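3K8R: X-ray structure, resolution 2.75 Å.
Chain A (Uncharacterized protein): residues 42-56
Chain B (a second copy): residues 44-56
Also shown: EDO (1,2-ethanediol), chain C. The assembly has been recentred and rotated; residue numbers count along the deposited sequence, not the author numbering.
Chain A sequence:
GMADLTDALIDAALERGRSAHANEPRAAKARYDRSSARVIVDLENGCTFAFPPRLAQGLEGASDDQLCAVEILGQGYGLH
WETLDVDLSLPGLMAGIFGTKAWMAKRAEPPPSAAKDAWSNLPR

Chain A 42-56: DLENGCTFAFPPRLA
Chain B 44-56: ENGCTFAFPPRLA

At the apolar centre of the contact, F49(A) and F49(B) send their side chains to the same face of a two-chain sheet, with chi1 t (176° in A, 179° in B) and chi2 73° and 77°. Each ring packs obliquely beside the cysteine of the other chain: C47(A) SG lies 4.9 Å from the centroid of the F49(B) ring and 3.9 Å from F49(B) CZ, while C47(B) SG lies 4.9 Å from the centroid of the F49(A) ring and F49(A) CE1 is 3.9 Å from C47(B) CB. Both cysteines are m, and their sulfurs also pack against the next aromatic residue, C47(A) SG to F51(B) CB at 3.6 Å and C47(B) SG to F51(A) CB at 3.5 Å. The F51 side chains are p, and their rings lead away from the partner stretch. L43(A), m and t, adds a looser apolar contact, its CD1 4.5 Å from F49(B) CE1 at the ring edge.

The frame is strand 48-51 of each copy, antiparallel at 169° with axes 4.8 Å apart at closest approach; the stretches together bury 607 Å². The register centres on F49(A) opposite F49(B), a non-hydrogen-bonded pair with CA-CA 4.7 Å, so the contact is nearly twofold symmetric. On the other face T48 of each chain, chi1 m (-45° in A, -47° in B), neighbours A50 of its partner; CB of T48(A) is 4.1 Å from CB of A50(B), and CB of A50(A) 4.0 Å from CB of T48(B). The extended backbone (phi -125 to -146°, psi 131 to 146°) lets these pairs carry four hydrogen bonds: T48(A) N to A50(B) O 3.1 Å, A50(B) N to T48(A) O 2.9 Å, A50(A) N to T48(B) O 2.8 Å and T48(B) N to A50(A) O 2.9 Å. Each T48 carbonyl is also approached by a CA-H: T48(A) O is 3.3 Å from F49(B) CA.

Outward, each P52 meets the G46 carbonyl of the other chain, P52(A) CD lying 3.3 Å from G46(B) O and P52(B) CD 3.7 Å from G46(A) O. Both G46 residues have positive phi (95° and 93°), where a CB would jam against the preceding carbonyl. A type I turn, L43(A) to G46(A), is closed by G46(A) N to L43(A) O at 3.0 Å. OD1 of each N45 (chi1 p) accepts a hydrogen bond from C47 N in its own chain: C47(A) N to N45(A) OD1 2.9 Å, C47(B) N to N45(B) OD1 3.0 Å. L55, m and t in both chains, makes van der Waals contact, L55(B) CD1 to N45(A) O at 3.2 Å, L55(A) CD1 to N45(B) O at 3.7 Å. Beyond, ethanediol O2 donates to D42(A) OD1 at 2.8 Å.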

# COMPACT_ATOMS: atom_id res chain seq x y z
N ASP A 42 -8.51 2.40 1.67
CA ASP A 42 -9.07 2.08 0.37
C ASP A 42 -8.78 3.24 -0.57
O ASP A 42 -9.37 4.32 -0.44
CB ASP A 42 -10.58 1.87 0.47
CG ASP A 42 -10.95 0.73 1.37
OD1 ASP A 42 -10.46 -0.39 1.12
OD2 ASP A 42 -11.74 0.95 2.32
N LEU A 43 -7.87 3.02 -1.51
CA LEU A 43 -7.51 4.06 -2.47
C LEU A 43 -8.61 4.23 -3.51
O LEU A 43 -9.27 3.27 -3.92
CB LEU A 43 -6.17 3.75 -3.13
CG LEU A 43 -5.00 3.69 -2.14
CD1 LEU A 43 -3.77 3.29 -2.88
CD2 LEU A 43 -4.80 5.02 -1.42
N GLU A 44 -8.76 5.48 -3.94
CA GLU A 44 -9.81 5.88 -4.87
C GLU A 44 -9.65 5.25 -6.24
O GLU A 44 -10.61 5.14 -7.00
CB GLU A 44 -9.81 7.41 -4.96
CG GLU A 44 -11.21 8.01 -5.04
CD GLU A 44 -11.22 9.45 -4.55
OE1 GLU A 44 -10.37 10.25 -5.02
OE2 GLU A 44 -12.08 9.79 -3.69
N ASN A 45 -8.43 4.82 -6.56
CA ASN A 45 -8.14 4.14 -7.81
C ASN A 45 -8.41 2.62 -7.75
O ASN A 45 -8.00 1.89 -8.65
CB ASN A 45 -6.68 4.38 -8.21
CG ASN A 45 -5.70 3.76 -7.23
OD1 ASN A 45 -6.05 2.83 -6.50
ND2 ASN A 45 -4.48 4.27 -7.20
N GLY A 46 -9.06 2.15 -6.69
CA GLY A 46 -9.37 0.73 -6.54
C GLY A 46 -8.38 -0.10 -5.72
O GLY A 46 -8.71 -1.21 -5.31
N CYS A 47 -7.17 0.40 -5.47
CA CYS A 47 -6.18 -0.36 -4.70
C CYS A 47 -6.38 -0.20 -3.20
O CYS A 47 -7.27 0.56 -2.77
CB CYS A 47 -4.77 0.07 -5.06
SG CYS A 47 -4.41 -0.20 -6.76
N THR A 48 -5.57 -0.93 -2.42
CA THR A 48 -5.63 -0.91 -0.95
C THR A 48 -4.24 -0.85 -0.34
O THR A 48 -3.33 -1.59 -0.76
CB THR A 48 -6.30 -2.18 -0.41
OG1 THR A 48 -7.47 -2.47 -1.17
CG2 THR A 48 -6.68 -2.02 1.05
N PHE A 49 -4.06 0.01 0.66
CA PHE A 49 -2.79 0.15 1.37
C PHE A 49 -3.02 -0.04 2.86
O PHE A 49 -3.94 0.56 3.42
CB PHE A 49 -2.16 1.51 1.08
CG PHE A 49 -0.89 1.78 1.85
CD1 PHE A 49 0.29 1.14 1.51
CD2 PHE A 49 -0.87 2.70 2.89
CE1 PHE A 49 1.46 1.38 2.21
CE2 PHE A 49 0.29 2.96 3.58
CZ PHE A 49 1.47 2.29 3.24
N ALA A 50 -2.21 -0.87 3.50
CA ALA A 50 -2.32 -1.11 4.94
C ALA A 50 -0.98 -0.83 5.58
O ALA A 50 0.04 -1.29 5.07
CB ALA A 50 -2.76 -2.55 5.22
N PHE A 51 -0.98 -0.08 6.68
CA PHE A 51 0.25 0.20 7.43
C PHE A 51 -0.02 0.06 8.92
O PHE A 51 -1.13 0.37 9.38
CB PHE A 51 0.77 1.59 7.14
CG PHE A 51 -0.13 2.70 7.64
CD1 PHE A 51 -1.22 3.12 6.90
CD2 PHE A 51 0.14 3.34 8.85
CE1 PHE A 51 -2.05 4.15 7.35
CE2 PHE A 51 -0.69 4.38 9.31
CZ PHE A 51 -1.78 4.78 8.56
N PRO A 52 0.95 -0.47 9.68
CA PRO A 52 0.79 -0.54 11.13
C PRO A 52 1.05 0.85 11.69
O PRO A 52 2.19 1.30 11.66
CB PRO A 52 1.88 -1.51 11.56
CG PRO A 52 2.87 -1.47 10.48
CD PRO A 52 2.11 -1.25 9.22
N PRO A 53 0.01 1.52 12.20
CA PRO A 53 0.11 2.90 12.66
C PRO A 53 1.08 3.18 13.82
O PRO A 53 1.56 4.31 13.93
CB PRO A 53 -1.33 3.23 13.07
CG PRO A 53 -1.87 1.93 13.53
CD PRO A 53 -1.24 0.88 12.66
N ARG A 54 1.37 2.19 14.66
CA ARG A 54 2.31 2.42 15.78
C ARG A 54 3.76 2.59 15.33
O ARG A 54 4.61 2.87 16.16
CB ARG A 54 2.19 1.36 16.87
CG ARG A 54 0.85 1.43 17.58
CD ARG A 54 0.73 0.50 18.76
NE ARG A 54 -0.56 0.70 19.42
CZ ARG A 54 -1.67 0.01 19.18
NH1 ARG A 54 -1.68 -0.97 18.29
NH2 ARG A 54 -2.78 0.29 19.84
N LEU A 55 4.03 2.40 14.04
CA LEU A 55 5.35 2.68 13.47
C LEU A 55 5.43 4.14 13.01
O LEU A 55 6.50 4.62 12.65
CB LEU A 55 5.65 1.77 12.27
CG LEU A 55 5.82 0.26 12.49
CD1 LEU A 55 6.21 -0.41 11.18
CD2 LEU A 55 6.87 -0.03 13.57
N ALA A 56 4.29 4.85 13.03
CA ALA A 56 4.19 6.24 12.57
C ALA A 56 4.42 7.22 13.69
O ALA A 56 3.99 7.01 14.82
CB ALA A 56 2.83 6.50 11.94
N GLU B 44 8.20 -5.37 3.04
CA GLU B 44 9.23 -5.78 4.00
C GLU B 44 9.26 -4.91 5.26
O GLU B 44 9.92 -5.27 6.23
CB GLU B 44 10.58 -5.74 3.30
CG GLU B 44 11.54 -6.80 3.74
CD GLU B 44 12.72 -6.91 2.79
OE1 GLU B 44 13.21 -5.85 2.33
OE2 GLU B 44 13.15 -8.05 2.51
N ASN B 45 8.55 -3.78 5.23
CA ASN B 45 8.49 -2.88 6.38
C ASN B 45 7.20 -3.03 7.15
O ASN B 45 6.87 -2.16 7.95
CB ASN B 45 8.63 -1.42 5.92
CG ASN B 45 7.53 -0.99 4.97
OD1 ASN B 45 6.50 -1.66 4.85
ND2 ASN B 45 7.75 0.12 4.29
N GLY B 46 6.45 -4.09 6.88
CA GLY B 46 5.19 -4.35 7.58
C GLY B 46 3.94 -3.81 6.90
O GLY B 46 2.83 -3.97 7.42
N CYS B 47 4.10 -3.15 5.77
CA CYS B 47 2.93 -2.64 5.06
C CYS B 47 2.47 -3.63 4.01
O CYS B 47 3.20 -4.58 3.66
CB CYS B 47 3.21 -1.31 4.41
SG CYS B 47 3.47 -0.08 5.62
N THR B 48 1.25 -3.40 3.53
CA THR B 48 0.63 -4.26 2.53
C THR B 48 0.03 -3.38 1.44
O THR B 48 -0.51 -2.29 1.71
CB THR B 48 -0.50 -5.12 3.16
OG1 THR B 48 -0.04 -5.73 4.38
CG2 THR B 48 -0.96 -6.22 2.18
N PHE B 49 0.16 -3.85 0.20
CA PHE B 49 -0.41 -3.18 -0.95
C PHE B 49 -1.15 -4.25 -1.74
O PHE B 49 -0.64 -5.35 -1.90
CB PHE B 49 0.68 -2.54 -1.81
CG PHE B 49 0.15 -1.84 -3.04
CD1 PHE B 49 -0.45 -0.59 -2.94
CD2 PHE B 49 0.28 -2.43 -4.28
CE1 PHE B 49 -0.94 0.06 -4.06
CE2 PHE B 49 -0.21 -1.79 -5.42
CZ PHE B 49 -0.82 -0.53 -5.30
N ALA B 50 -2.35 -3.92 -2.19
CA ALA B 50 -3.16 -4.85 -2.94
C ALA B 50 -3.70 -4.12 -4.15
O ALA B 50 -3.96 -2.92 -4.08
CB ALA B 50 -4.30 -5.36 -2.09
N PHE B 51 -3.84 -4.83 -5.27
CA PHE B 51 -4.41 -4.22 -6.48
C PHE B 51 -5.23 -5.22 -7.25
O PHE B 51 -4.89 -6.41 -7.28
CB PHE B 51 -3.32 -3.58 -7.37
CG PHE B 51 -2.31 -4.55 -7.93
CD1 PHE B 51 -1.18 -4.91 -7.20
CD2 PHE B 51 -2.45 -5.07 -9.22
CE1 PHE B 51 -0.23 -5.80 -7.73
CE2 PHE B 51 -1.51 -5.96 -9.75
CZ PHE B 51 -0.40 -6.32 -9.01
N PRO B 52 -6.34 -4.77 -7.84
CA PRO B 52 -7.11 -5.68 -8.69
C PRO B 52 -6.32 -5.82 -9.97
O PRO B 52 -6.08 -4.81 -10.63
CB PRO B 52 -8.43 -4.95 -8.91
CG PRO B 52 -8.13 -3.53 -8.66
CD PRO B 52 -7.03 -3.48 -7.66
N PRO B 53 -5.92 -7.05 -10.32
CA PRO B 53 -5.01 -7.29 -11.44
C PRO B 53 -5.48 -6.75 -12.78
O PRO B 53 -4.64 -6.47 -13.64
CB PRO B 53 -4.92 -8.81 -11.50
CG PRO B 53 -6.24 -9.25 -11.03
CD PRO B 53 -6.64 -8.28 -9.95
N ARG B 54 -6.79 -6.60 -12.96
CA ARG B 54 -7.26 -6.09 -14.23
C ARG B 54 -7.41 -4.59 -14.23
O ARG B 54 -8.39 -4.04 -14.69
CB ARG B 54 -8.46 -6.88 -14.75
CG ARG B 54 -8.00 -8.32 -15.08
CD ARG B 54 -9.06 -9.26 -15.62
NE ARG B 54 -8.61 -10.65 -15.41
CZ ARG B 54 -8.70 -11.31 -14.24
NH1 ARG B 54 -9.21 -10.72 -13.14
NH2 ARG B 54 -8.27 -12.56 -14.15
N LEU B 55 -6.42 -3.96 -13.60
CA LEU B 55 -6.16 -2.53 -13.70
C LEU B 55 -4.75 -2.43 -14.31
O LEU B 55 -4.39 -1.39 -14.84
CB LEU B 55 -6.17 -1.81 -12.34
CG LEU B 55 -7.45 -1.32 -11.66
CD1 LEU B 55 -7.04 -0.66 -10.36
CD2 LEU B 55 -8.28 -0.35 -12.51
N ALA B 56 -3.97 -3.51 -14.22
CA ALA B 56 -2.59 -3.53 -14.69
C ALA B 56 -2.46 -4.00 -16.13
O ALA B 56 -2.97 -5.06 -16.51
CB ALA B 56 -1.74 -4.41 -13.79
C1 EDO C . -9.89 -4.35 2.45
O1 EDO C . -9.88 -5.58 3.17
C2 EDO C . -11.31 -3.78 2.42
O2 EDO C . -11.28 -2.41 2.81